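Local coordinates for protein putative nucleoside-diphosphate-sugar epimerase (Staphylococcus aureus subsp. aureus, PDB 3E48) that is of unknown function but is a putative nucleoside-diphosphate-sugar epimerase whose Rossmann-type domain probably binds NAD(P)H, at residues 143-148 with 274-279; 158-163 with 202-207. All coordinates share one frame; numbering follows the deposited sequence.

Contact 1: residues 143-148 with 274-279; sequences YMDPLK and QSFLQE
A cation-pi contact between Lys148 and Phe276 joins the start of helix 147-157, just after the turn that follows strand 134-143 of the Rossmann-type sheet, to the last helix, 273-277. The lysine chain, extended from CG to NZ, runs over one face of the phenylalanine ring. Its CE makes a CH-pi contact, 3.6 Å from the Phe276 ring centroid and 16° off the normal, and NZ follows over the same face at 4.0 Å from that centroid. NZ also gives a weak hydrogen bond of 3.1 Å to the backbone O of Phe276, so one ammonium group meets both the ring and the carbonyl of the same residue. Phe276 CB points toward 143-148, and CG, anti to the backbone N (chi1 177°), carries the ring on from it. There the ring meets Asp145 CA obliquely, 3.6 Å from Phe276 CE2. Asp145 OD2 lies 3.7 Å from Phe276 CZ, the carboxylate and ring planes 55° apart. The carboxylate has a partner of its own, OD1 accepting a hydrogen bond from Arg174 N. Met144, a selenomethionine, adds a Met-aromatic contact, with SE 5.2 Å from the Phe276 centroid, while its CB packs on CD2 of the ring. The type I beta turn from Met144 to Leu147, closed by Leu147 N to Met144 O, leads into helix 147-157 and brings Lys148 to the ring. Beside the ring, Lys148 CG rests 3.8 Å from Leu277 CD2.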
loop_
_atom_site.group_PDB
_atom_site.type_symbol
_atom_site.label_atom_id
_atom_site.label_comp_id
_atom_site.label_asym_id
_atom_site.label_seq_id
_atom_site.Cartn_x
_atom_site.Cartn_y
_atom_site.Cartn_z
ATOM N N TYR B 143 -4.470 -16.576 -10.643
ATOM C CA TYR B 143 -4.496 -17.331 -11.898
ATOM C C TYR B 143 -4.806 -18.815 -11.715
ATOM O O TYR B 143 -4.236 -19.474 -10.845
ATOM C CB TYR B 143 -3.151 -17.256 -12.626
ATOM C CG TYR B 143 -2.652 -15.882 -12.979
ATOM C CD1 TYR B 143 -3.457 -14.974 -13.666
ATOM C CD2 TYR B 143 -1.339 -15.509 -12.681
ATOM C CE1 TYR B 143 -2.967 -13.731 -14.054
ATOM C CE2 TYR B 143 -0.842 -14.272 -13.064
ATOM C CZ TYR B 143 -1.660 -13.390 -13.750
ATOM O OH TYR B 143 -1.165 -12.171 -14.141
HETATM N N MSE B 144 -5.684 -19.345 -12.562
HETATM C CA MSE B 144 -6.010 -20.772 -12.518
HETATM C C MSE B 144 -4.952 -21.529 -13.311
HETATM O O MSE B 144 -4.629 -22.672 -13.001
HETATM C CB MSE B 144 -7.350 -21.058 -13.199
HETATM C CG MSE B 144 -8.583 -20.811 -12.375
HETATM SE SE MSE B 144 -10.159 -21.181 -13.436
HETATM C CE MSE B 144 -11.459 -20.462 -12.198
ATOM N N ASP B 145 -4.431 -20.872 -14.342
ATOM C CA ASP B 145 -3.466 -21.470 -15.255
ATOM C C ASP B 145 -2.347 -22.335 -14.660
ATOM O O ASP B 145 -2.120 -23.454 -15.119
ATOM C CB ASP B 145 -2.883 -20.374 -16.158
ATOM C CG ASP B 145 -3.964 -19.605 -16.897
ATOM O OD1 ASP B 145 -4.777 -18.926 -16.231
ATOM O OD2 ASP B 145 -4.015 -19.680 -18.141
ATOM N N PRO B 146 -1.645 -21.843 -13.628
ATOM C CA PRO B 146 -0.556 -22.604 -13.003
ATOM C C PRO B 146 -0.945 -24.007 -12.531
ATOM O O PRO B 146 -0.092 -24.892 -12.413
ATOM C CB PRO B 146 -0.135 -21.704 -11.843
ATOM C CG PRO B 146 -0.404 -20.333 -12.381
ATOM C CD PRO B 146 -1.764 -20.508 -13.013
ATOM N N LEU B 147 -2.228 -24.212 -12.264
ATOM C CA LEU B 147 -2.694 -25.508 -11.792
ATOM C C LEU B 147 -2.476 -26.642 -12.792
ATOM O O LEU B 147 -2.248 -27.783 -12.393
ATOM C CB LEU B 147 -4.177 -25.431 -11.410
ATOM C CG LEU B 147 -4.494 -24.515 -10.220
ATOM C CD1 LEU B 147 -5.995 -24.426 -10.013
ATOM C CD2 LEU B 147 -3.807 -25.056 -8.973
ATOM N N LYS B 148 -2.531 -26.339 -14.086
ATOM C CA LYS B 148 -2.344 -27.388 -15.088
ATOM C C LYS B 148 -0.960 -28.037 -15.052
ATOM O O LYS B 148 -0.849 -29.257 -14.932
ATOM C CB LYS B 148 -2.639 -26.852 -16.493
ATOM C CG LYS B 148 -4.115 -26.631 -16.771
ATOM C CD LYS B 148 -4.357 -26.277 -18.234
ATOM C CE LYS B 148 -5.846 -26.215 -18.548
ATOM N NZ LYS B 148 -6.118 -25.904 -19.980
ATOM N N GLN B 274 -13.173 -26.428 -13.453
ATOM C CA GLN B 274 -13.530 -27.705 -14.072
ATOM C C GLN B 274 -13.478 -27.588 -15.595
ATOM O O GLN B 274 -12.906 -28.435 -16.284
ATOM C CB GLN B 274 -14.945 -28.130 -13.659
ATOM C CG GLN B 274 -15.218 -28.165 -12.159
ATOM C CD GLN B 274 -15.706 -26.830 -11.608
ATOM O OE1 GLN B 274 -14.939 -25.874 -11.485
ATOM N NE2 GLN B 274 -16.993 -26.765 -11.276
ATOM N N SER B 275 -14.091 -26.528 -16.108
ATOM C CA SER B 275 -14.132 -26.267 -17.540
ATOM C C SER B 275 -12.736 -25.995 -18.090
ATOM O O SER B 275 -12.371 -26.478 -19.165
ATOM C CB SER B 275 -15.035 -25.065 -17.818
ATOM O OG SER B 275 -15.007 -24.708 -19.187
ATOM N N PHE B 276 -11.958 -25.215 -17.347
ATOM C CA PHE B 276 -10.604 -24.867 -17.748
ATOM C C PHE B 276 -9.730 -26.103 -17.903
ATOM O O PHE B 276 -8.986 -26.231 -18.876
ATOM C CB PHE B 276 -9.990 -23.915 -16.718
ATOM C CG PHE B 276 -8.566 -23.541 -17.009
ATOM C CD1 PHE B 276 -8.236 -22.861 -18.176
ATOM C CD2 PHE B 276 -7.552 -23.873 -16.116
ATOM C CE1 PHE B 276 -6.915 -22.515 -18.451
ATOM C CE2 PHE B 276 -6.229 -23.532 -16.381
ATOM C CZ PHE B 276 -5.910 -22.851 -17.551
ATOM N N LEU B 277 -9.823 -27.013 -16.942
ATOM C CA LEU B 277 -9.037 -28.239 -16.983
ATOM C C LEU B 277 -9.550 -29.193 -18.061
ATOM O O LEU B 277 -8.777 -29.952 -18.642
ATOM C CB LEU B 277 -9.075 -28.928 -15.619
ATOM C CG LEU B 277 -8.482 -28.141 -14.445
ATOM C CD1 LEU B 277 -8.662 -28.945 -13.172
ATOM C CD2 LEU B 277 -7.011 -27.843 -14.693
ATOM N N GLN B 278 -10.854 -29.142 -18.324
ATOM C CA GLN B 278 -11.477 -30.004 -19.326
ATOM C C GLN B 278 -11.132 -29.547 -20.743
ATOM O O GLN B 278 -11.458 -30.225 -21.721
ATOM C CB GLN B 278 -13.001 -30.000 -19.142
ATOM C CG GLN B 278 -13.753 -30.984 -20.031
ATOM C CD GLN B 278 -15.261 -30.800 -19.966
ATOM O OE1 GLN B 278 -16.020 -31.573 -20.557
ATOM N NE2 GLN B 278 -15.702 -29.769 -19.252
ATOM N N GLU B 279 -10.470 -28.396 -20.847
ATOM C CA GLU B 279 -10.089 -27.837 -22.139
ATOM C C GLU B 279 -9.427 -28.908 -22.999
ATOM O O GLU B 279 -9.744 -29.062 -24.178
ATOM C CB GLU B 279 -9.122 -26.666 -21.945
ATOM C CG GLU B 279 -9.227 -25.599 -23.018
ATOM C CD GLU B 279 -10.437 -24.703 -22.831
ATOM O OE1 GLU B 279 -10.418 -23.866 -21.903
ATOM O OE2 GLU B 279 -11.409 -24.841 -23.605
#

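Contact 2: residues 158-163 with 202-207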
loop_
_atom_site.group_PDB
_atom_site.type_symbol
_atom_site.label_atom_id
_atom_site.label_comp_id
_atom_site.label_asym_id
_atom_site.label_seq_id
_atom_site.Cartn_x
_atom_site.Cartn_y
_atom_site.Cartn_z
ATOM N N HIS B 158 -0.447 -37.172 -4.356
ATOM C CA HIS B 158 -1.841 -37.523 -4.113
ATOM C C HIS B 158 -2.383 -36.585 -3.042
ATOM O O HIS B 158 -3.323 -36.919 -2.320
ATOM C CB HIS B 158 -1.981 -38.978 -3.649
ATOM C CG HIS B 158 -1.547 -39.982 -4.670
ATOM N ND1 HIS B 158 -0.220 -40.240 -4.943
ATOM C CD2 HIS B 158 -2.263 -40.778 -5.499
ATOM C CE1 HIS B 158 -0.138 -41.153 -5.896
ATOM N NE2 HIS B 158 -1.363 -41.496 -6.251
ATOM N N LYS B 159 -1.782 -35.403 -2.944
ATOM C CA LYS B 159 -2.204 -34.429 -1.949
ATOM C C LYS B 159 -1.997 -32.985 -2.399
ATOM O O LYS B 159 -1.049 -32.671 -3.121
ATOM C CB LYS B 159 -1.432 -34.654 -0.644
ATOM C CG LYS B 159 -1.503 -36.074 -0.105
ATOM C CD LYS B 159 -0.507 -36.291 1.026
ATOM C CE LYS B 159 -0.501 -37.741 1.487
ATOM N NZ LYS B 159 0.513 -37.981 2.551
ATOM N N LEU B 160 -2.909 -32.120 -1.971
ATOM C CA LEU B 160 -2.831 -30.690 -2.255
ATOM C C LEU B 160 -2.230 -30.157 -0.956
ATOM O O LEU B 160 -2.823 -30.325 0.111
ATOM C CB LEU B 160 -4.231 -30.110 -2.466
ATOM C CG LEU B 160 -4.296 -28.621 -2.823
ATOM C CD1 LEU B 160 -3.656 -28.391 -4.187
ATOM C CD2 LEU B 160 -5.751 -28.169 -2.832
ATOM N N ILE B 161 -1.063 -29.526 -1.037
ATOM C CA ILE B 161 -0.381 -29.048 0.164
ATOM C C ILE B 161 -0.371 -27.550 0.467
ATOM O O ILE B 161 0.296 -27.118 1.414
ATOM C CB ILE B 161 1.084 -29.536 0.176
ATOM C CG1 ILE B 161 1.849 -28.932 -1.004
ATOM C CG2 ILE B 161 1.119 -31.058 0.096
ATOM C CD1 ILE B 161 3.322 -29.285 -1.029
ATOM N N TYR B 162 -1.091 -26.756 -0.318
ATOM C CA TYR B 162 -1.132 -25.315 -0.078
ATOM C C TYR B 162 -1.487 -25.017 1.379
ATOM O O TYR B 162 -2.515 -25.462 1.880
ATOM C CB TYR B 162 -2.165 -24.640 -0.987
ATOM C CG TYR B 162 -1.867 -24.695 -2.470
ATOM C CD1 TYR B 162 -0.593 -24.408 -2.965
ATOM C CD2 TYR B 162 -2.883 -24.953 -3.389
ATOM C CE1 TYR B 162 -0.346 -24.370 -4.342
ATOM C CE2 TYR B 162 -2.647 -24.916 -4.758
ATOM C CZ TYR B 162 -1.384 -24.622 -5.230
ATOM O OH TYR B 162 -1.173 -24.558 -6.590
ATOM N N PRO B 163 -0.628 -24.261 2.081
ATOM C CA PRO B 163 -0.875 -23.914 3.487
ATOM C C PRO B 163 -1.886 -22.781 3.577
ATOM O O PRO B 163 -1.562 -21.674 4.014
ATOM C CB PRO B 163 0.504 -23.497 3.978
ATOM C CG PRO B 163 1.083 -22.829 2.763
ATOM C CD PRO B 163 0.694 -23.783 1.646
ATOM N N TYR B 202 -12.901 -21.113 -4.155
ATOM C CA TYR B 202 -12.876 -22.521 -3.784
ATOM C C TYR B 202 -12.075 -22.689 -2.505
ATOM O O TYR B 202 -11.020 -22.071 -2.350
ATOM C CB TYR B 202 -12.170 -23.348 -4.859
ATOM C CG TYR B 202 -12.724 -23.229 -6.261
ATOM C CD1 TYR B 202 -13.982 -23.737 -6.584
ATOM C CD2 TYR B 202 -11.959 -22.661 -7.284
ATOM C CE1 TYR B 202 -14.461 -23.693 -7.891
ATOM C CE2 TYR B 202 -12.431 -22.612 -8.592
ATOM C CZ TYR B 202 -13.680 -23.131 -8.890
ATOM O OH TYR B 202 -14.144 -23.101 -10.183
ATOM N N ASP B 203 -12.566 -23.507 -1.581
ATOM C CA ASP B 203 -11.787 -23.765 -0.384
ATOM C C ASP B 203 -10.819 -24.824 -0.905
ATOM O O ASP B 203 -11.034 -25.366 -1.989
ATOM C CB ASP B 203 -12.663 -24.306 0.755
ATOM C CG ASP B 203 -13.358 -25.602 0.405
ATOM O OD1 ASP B 203 -14.067 -26.137 1.279
ATOM O OD2 ASP B 203 -13.203 -26.085 -0.734
HETATM N N MSE B 204 -9.757 -25.123 -0.169
HETATM C CA MSE B 204 -8.795 -26.102 -0.664
HETATM C C MSE B 204 -9.353 -27.515 -0.788
HETATM O O MSE B 204 -8.814 -28.343 -1.524
HETATM C CB MSE B 204 -7.545 -26.103 0.214
HETATM C CG MSE B 204 -6.769 -24.788 0.172
HETATM SE SE MSE B 204 -6.251 -24.244 -1.628
HETATM C CE MSE B 204 -7.757 -23.102 -2.066
ATOM N N LYS B 205 -10.438 -27.790 -0.074
ATOM C CA LYS B 205 -11.055 -29.107 -0.121
ATOM C C LYS B 205 -11.745 -29.297 -1.472
ATOM O O LYS B 205 -11.629 -30.355 -2.097
ATOM C CB LYS B 205 -12.060 -29.243 1.024
ATOM C CG LYS B 205 -12.392 -30.670 1.399
ATOM C CD LYS B 205 -13.198 -30.718 2.689
ATOM C CE LYS B 205 -12.400 -30.178 3.870
ATOM N NZ LYS B 205 -11.186 -30.996 4.150
ATOM N N GLU B 206 -12.460 -28.270 -1.927
ATOM C CA GLU B 206 -13.147 -28.336 -3.218
ATOM C C GLU B 206 -12.114 -28.349 -4.338
ATOM O O GLU B 206 -12.285 -29.033 -5.346
ATOM C CB GLU B 206 -14.072 -27.131 -3.406
ATOM C CG GLU B 206 -15.258 -27.095 -2.463
ATOM C CD GLU B 206 -16.016 -25.786 -2.552
ATOM O OE1 GLU B 206 -15.386 -24.724 -2.359
ATOM O OE2 GLU B 206 -17.240 -25.817 -2.806
ATOM N N LEU B 207 -11.043 -27.583 -4.160
ATOM C CA LEU B 207 -10.000 -27.528 -5.171
ATOM C C LEU B 207 -9.438 -28.933 -5.382
ATOM O O LEU B 207 -9.265 -29.379 -6.514
ATOM C CB LEU B 207 -8.873 -26.589 -4.734
ATOM C CG LEU B 207 -8.193 -25.755 -5.823
ATOM C CD1 LEU B 207 -6.927 -25.150 -5.245
ATOM C CD2 LEU B 207 -7.861 -26.600 -7.038
#
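Leu160 CD2 packs against the first turn of helix 204-215, 3.3 Å from the backbone O of Met204 and 4.0 Å from Leu207 CB. With CG anti to the backbone N (chi1 -178°), the leucine reaches from the short strand 159-160 and crosses the Leu207 side chain at about a right angle. Met204, also a selenomethionine, is folded at chi2 (-56°), which brings SE round to 3.9 Å from Tyr162 CD2, an oblique Met-aromatic contact; SE also touches Leu160 CD2. Leu207 CD1 approaches the same ring at its edge, 4.3 Å from Tyr162 CE2. No hydrogen bond crosses between the segments, and all four touching residues are buried.

A capping box begins the helix: Asp203 N donates to Glu206 OE1, which uses its anti lone pair (N-H...O angle 169°), while the return bond from Glu206 N to Asp203 OD2 is less certain, OD2 being too close to a neighbour. Glu206 OE1 also forms a salt bridge with Arg168. Farther out, Tyr162 stacks on Tyr247 and touches Phe229 of helix 226-231, strand 159-160 pairs with strand 220-221, and Met204 and Leu207 rest on strand 168-172, with helix 147-157 touching both segments.

In the fold
Contacts 1 and 2 lie on the same side of the chain's centre, their centres about 14 Å apart, and meet directly. Leu147, in the turn of contact 1, packs its CD2 3.6 Å from Tyr162 OH and its CD1 4.1 Å from Leu207 CD2, thus reaching both segments of contact 2. Gln274 OE1 and Tyr202 OH, 3.2 Å apart, probably share a hydrogen bond. Helix 147-157 begins at contact 1 and leads into strand 159-160 of contact 2, while Leu277 of contact 1 touches helix 204-215, which starts in contact 2. Together they tie the last helix, 273-277, and helix 204-215 to the chain that follows strand 134-143.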